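Local coordinates for avidin-related protein 4/5 (Gallus gallus, PDB 1Y55) that binds biotin with high affinity as a thermostable, tetrameric relative of chicken avidin, at the interface of chains A and B. Residues are numbered along the deposited sequence; one frame, centred on the assembly and turned at random. Chains: chain A/B, Avidin-related protein 4/5.

Contact 1: the interface of chains A and B. Residues chain A 54, 61-63, 78-79; chain B 72-74, 98.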
# COMPACT_ATOMS: atom_id res chain seq x y z
N HIS A 54 -3.88 -9.19 19.19
CA HIS A 54 -4.69 -8.81 20.32
C HIS A 54 -5.23 -10.07 21.01
O HIS A 54 -5.43 -11.11 20.38
CB HIS A 54 -5.80 -7.88 19.88
CG HIS A 54 -5.31 -6.49 19.59
ND1 HIS A 54 -4.59 -6.10 18.48
CD2 HIS A 54 -5.49 -5.39 20.33
CE1 HIS A 54 -4.32 -4.81 18.60
NE2 HIS A 54 -4.87 -4.35 19.70
N THR A 61 -7.14 -8.40 15.56
CA THR A 61 -6.15 -7.95 14.59
C THR A 61 -4.75 -8.42 15.08
O THR A 61 -4.53 -8.75 16.26
CB THR A 61 -6.21 -6.48 14.38
OG1 THR A 61 -7.48 -5.96 13.97
CG2 THR A 61 -5.61 -5.75 15.46
N PHE A 62 -3.80 -8.41 14.16
CA PHE A 62 -2.45 -8.89 14.44
C PHE A 62 -1.49 -8.33 13.40
O PHE A 62 -1.91 -7.82 12.35
CB PHE A 62 -2.41 -10.44 14.43
CG PHE A 62 -2.80 -11.03 13.11
CD1 PHE A 62 -1.86 -11.14 12.08
CD2 PHE A 62 -4.11 -11.42 12.86
CE1 PHE A 62 -2.24 -11.62 10.83
CE2 PHE A 62 -4.46 -11.93 11.63
CZ PHE A 62 -3.54 -12.02 10.62
N GLY A 63 -0.21 -8.47 13.69
CA GLY A 63 0.85 -8.21 12.74
C GLY A 63 1.99 -9.17 12.99
O GLY A 63 2.15 -9.68 14.11
N THR A 78 -0.16 -7.72 8.16
CA THR A 78 -1.14 -7.37 9.18
C THR A 78 -2.52 -7.78 8.71
O THR A 78 -2.79 -7.82 7.51
CB THR A 78 -1.03 -5.89 9.55
OG1 THR A 78 -1.83 -5.59 10.70
CG2 THR A 78 -1.49 -4.97 8.45
N GLY A 79 -3.40 -8.08 9.63
CA GLY A 79 -4.73 -8.51 9.26
C GLY A 79 -5.57 -8.82 10.46
O GLY A 79 -5.29 -8.38 11.59
N GLU B 72 -8.20 -1.49 19.20
CA GLU B 72 -8.16 -2.85 18.68
C GLU B 72 -7.31 -2.98 17.42
O GLU B 72 -7.21 -4.06 16.85
CB GLU B 72 -9.58 -3.37 18.41
CG GLU B 72 -10.38 -3.55 19.68
CD GLU B 72 -9.66 -4.46 20.65
OE1 GLU B 72 -9.21 -5.58 20.26
OE2 GLU B 72 -9.49 -4.04 21.81
N SER B 73 -6.65 -1.89 17.03
CA SER B 73 -5.87 -1.86 15.82
C SER B 73 -4.45 -2.37 16.03
O SER B 73 -3.97 -2.48 17.15
CB SER B 73 -5.82 -0.44 15.27
OG SER B 73 -7.13 0.03 15.04
N THR B 74 -3.77 -2.64 14.91
CA THR B 74 -2.37 -3.06 14.89
C THR B 74 -1.70 -2.36 13.72
O THR B 74 -2.30 -2.25 12.67
CB THR B 74 -2.26 -4.58 14.70
OG1 THR B 74 -2.88 -5.26 15.80
CG2 THR B 74 -0.80 -5.04 14.66
N ARG B 98 -3.98 -1.72 10.49
CA ARG B 98 -5.14 -2.58 10.42
C ARG B 98 -6.13 -2.24 11.53
O ARG B 98 -5.78 -2.30 12.72
CB ARG B 98 -4.71 -4.04 10.59
CG ARG B 98 -5.88 -5.01 10.68
CD ARG B 98 -6.63 -5.14 9.39
NE ARG B 98 -7.94 -5.77 9.58
CZ ARG B 98 -8.58 -6.46 8.63
NH1 ARG B 98 -7.99 -6.79 7.49
NH2 ARG B 98 -9.82 -6.83 8.84
O HOH W 1 -8.13 -6.61 17.80
O HOH W 2 -5.26 -6.25 6.44
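B:Arg98 lies across A:Thr78 and A:Gly79, with B:Arg98 CB against the hydroxyl OG1 of A:Thr78, 3.3 Å away. The next carbon, B:Arg98 CG, anti to the backbone N (chi1 174°), passes the carbonyl O of A:Gly79 at 3.5 Å. A bend at the following torsion (chi2 68°) sends B:Arg98 CD over the CA of A:Gly79, 3.9 Å off, above a residue that has no CB, and NE goes on past the same glycine. At the tip, B:Arg98 NH1 meets the oxygen of a water lying in the guanidinium plane at its edge, 3.0 Å away with 162° at the hydrogen; that water also reaches the carbonyl O of A:Thr78. The A:Thr78 hydroxyl is held from its own side: A:Thr78 OG1 donates to A:Phe62 O at 2.8 Å, which ties strand 74-83 to strand 61-67.

Farther along, the methyl CG2 of B:Thr74 rests on the backbone of A:Phe62 and A:Gly63. The carbonyl O of B:Glu72 lies over one face of the A:His54 imidazole, toward its rim. A second water, its oxygen 3.0 Å from A:Thr61 N, joins that amide to both the backbone O and the carboxylate OE1 of B:Glu72. The very short approaches of A:Thr61 CG2 to chain B are doubtful. Side chains laid on the partner's backbone, together with bridging waters, likely help join two barrels of the avidin tetramer here.

Contact 2: the interface of chains A and B. Residues chain A 78, 92, 94-95; chain B 96, 98, 111.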
# COMPACT_ATOMS: atom_id res chain seq x y z
N THR A 78 -0.16 -7.72 8.16
CA THR A 78 -1.14 -7.37 9.18
C THR A 78 -2.52 -7.78 8.71
O THR A 78 -2.79 -7.82 7.51
CB THR A 78 -1.03 -5.89 9.55
OG1 THR A 78 -1.83 -5.59 10.70
CG2 THR A 78 -1.49 -4.97 8.45
N LYS A 92 -7.47 -12.63 6.96
CA LYS A 92 -7.40 -11.67 5.86
C LYS A 92 -6.21 -10.77 6.16
O LYS A 92 -6.15 -10.18 7.23
CB LYS A 92 -8.68 -10.84 5.79
CG LYS A 92 -9.93 -11.65 5.47
CD LYS A 92 -9.96 -12.20 4.06
CE LYS A 92 -10.27 -11.12 3.03
NZ LYS A 92 -10.32 -11.65 1.65
N MET A 94 -2.82 -8.12 4.59
CA MET A 94 -2.09 -7.39 3.60
C MET A 94 -0.67 -7.26 4.07
O MET A 94 -0.38 -7.29 5.28
CB MET A 94 -2.78 -6.06 3.37
CG MET A 94 -4.15 -6.30 2.75
SD MET A 94 -4.99 -4.95 2.22
CE MET A 94 -3.71 -4.67 0.63
N TRP A 95 0.23 -7.10 3.11
CA TRP A 95 1.65 -7.18 3.39
C TRP A 95 2.42 -6.10 2.66
O TRP A 95 2.00 -5.59 1.61
CB TRP A 95 2.22 -8.58 3.07
CG TRP A 95 1.95 -9.11 1.70
CD1 TRP A 95 1.02 -10.05 1.36
CD2 TRP A 95 2.66 -8.79 0.48
NE1 TRP A 95 1.09 -10.32 0.02
CE2 TRP A 95 2.09 -9.57 -0.54
CE3 TRP A 95 3.74 -7.96 0.17
CZ2 TRP A 95 2.55 -9.52 -1.86
CZ3 TRP A 95 4.19 -7.90 -1.15
CH2 TRP A 95 3.59 -8.68 -2.15
N LEU B 96 1.42 -0.36 7.39
CA LEU B 96 0.02 -0.74 7.24
C LEU B 96 -0.61 -0.71 8.63
O LEU B 96 -0.10 -1.32 9.57
CB LEU B 96 -0.14 -2.15 6.65
CG LEU B 96 0.41 -2.36 5.24
CD1 LEU B 96 0.36 -3.83 4.88
CD2 LEU B 96 -0.35 -1.53 4.21
N ARG B 98 -3.98 -1.72 10.49
CA ARG B 98 -5.14 -2.58 10.42
C ARG B 98 -6.13 -2.24 11.53
O ARG B 98 -5.78 -2.30 12.72
CB ARG B 98 -4.71 -4.04 10.59
CG ARG B 98 -5.88 -5.01 10.68
CD ARG B 98 -6.63 -5.14 9.39
NE ARG B 98 -7.94 -5.77 9.58
CZ ARG B 98 -8.58 -6.46 8.63
NH1 ARG B 98 -7.99 -6.79 7.49
NH2 ARG B 98 -9.82 -6.83 8.84
N THR B 111 -7.67 -1.46 6.09
CA THR B 111 -6.22 -1.27 6.05
C THR B 111 -5.83 0.08 5.47
O THR B 111 -6.09 0.36 4.30
CB THR B 111 -5.55 -2.40 5.26
OG1 THR B 111 -5.96 -3.67 5.77
CG2 THR B 111 -4.03 -2.32 5.42
O HOH W 3 -5.26 -6.25 6.44
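A:Thr78 and B:Leu96 meet carbon to carbon, the methyl CG2 of A:Thr78 against CB of B:Leu96 at 3.6 Å. Their side chains cross at a slant. The methyl sits between the backbone N and the carbonyl carbon of its own residue, because OG1 is anti to the N (chi1 -171°); that turns CG2 toward B:Leu96 while the hydroxyl stays beside B:Arg98. A serine here, lacking CG2, would probably open a gap beside CB of B:Leu96 and cost the leucine this contact with chain A.

The leucine's CD1 branch reaches onto the main chain of strand 89-98 in chain A: B:Leu96 CD1 touches the carbonyl O of A:Met94 at 3.6 Å and the CA of A:Trp95 at 3.9 Å. Next along the patch, the thioether SD of A:Met94 lies 4.0 Å from CB of B:Thr111, an apolar contact. An extended second torsion (chi2 -172°) carries the sulfur out to the threonine.

No direct polar bond spans this patch, and water does that work instead. The hydroxyl of B:Thr111 faces the water shared by the A:Thr78 carbonyl and the B:Arg98 guanidinium. Behind the arginine's tip, the carbonyl O of A:Lys92 lies 3.9 Å from B:Arg98 NH1, too far for a bond. The water thus touches groups of both chains, and B:Thr111 OG1 lies 2.8 Å from its oxygen.

Contact 1 and contact 2 are neighbouring patches of one interface, the centres of their C-alpha atoms about 8 Å apart. A:Thr78 and B:Arg98 belong to both, as does the water beside them, and strand 74-83 of chain A and strand 89-98 of chain B run from one patch into the next. Contact 1 is the more polar and water-laced, with loop residues from each chain; contact 2 is made by strands and is mostly apolar. Two-fold symmetry repeats both with the chains exchanged, so each subunit offers both sets of groups, which likely contributes to holding this pair together within the tetramer.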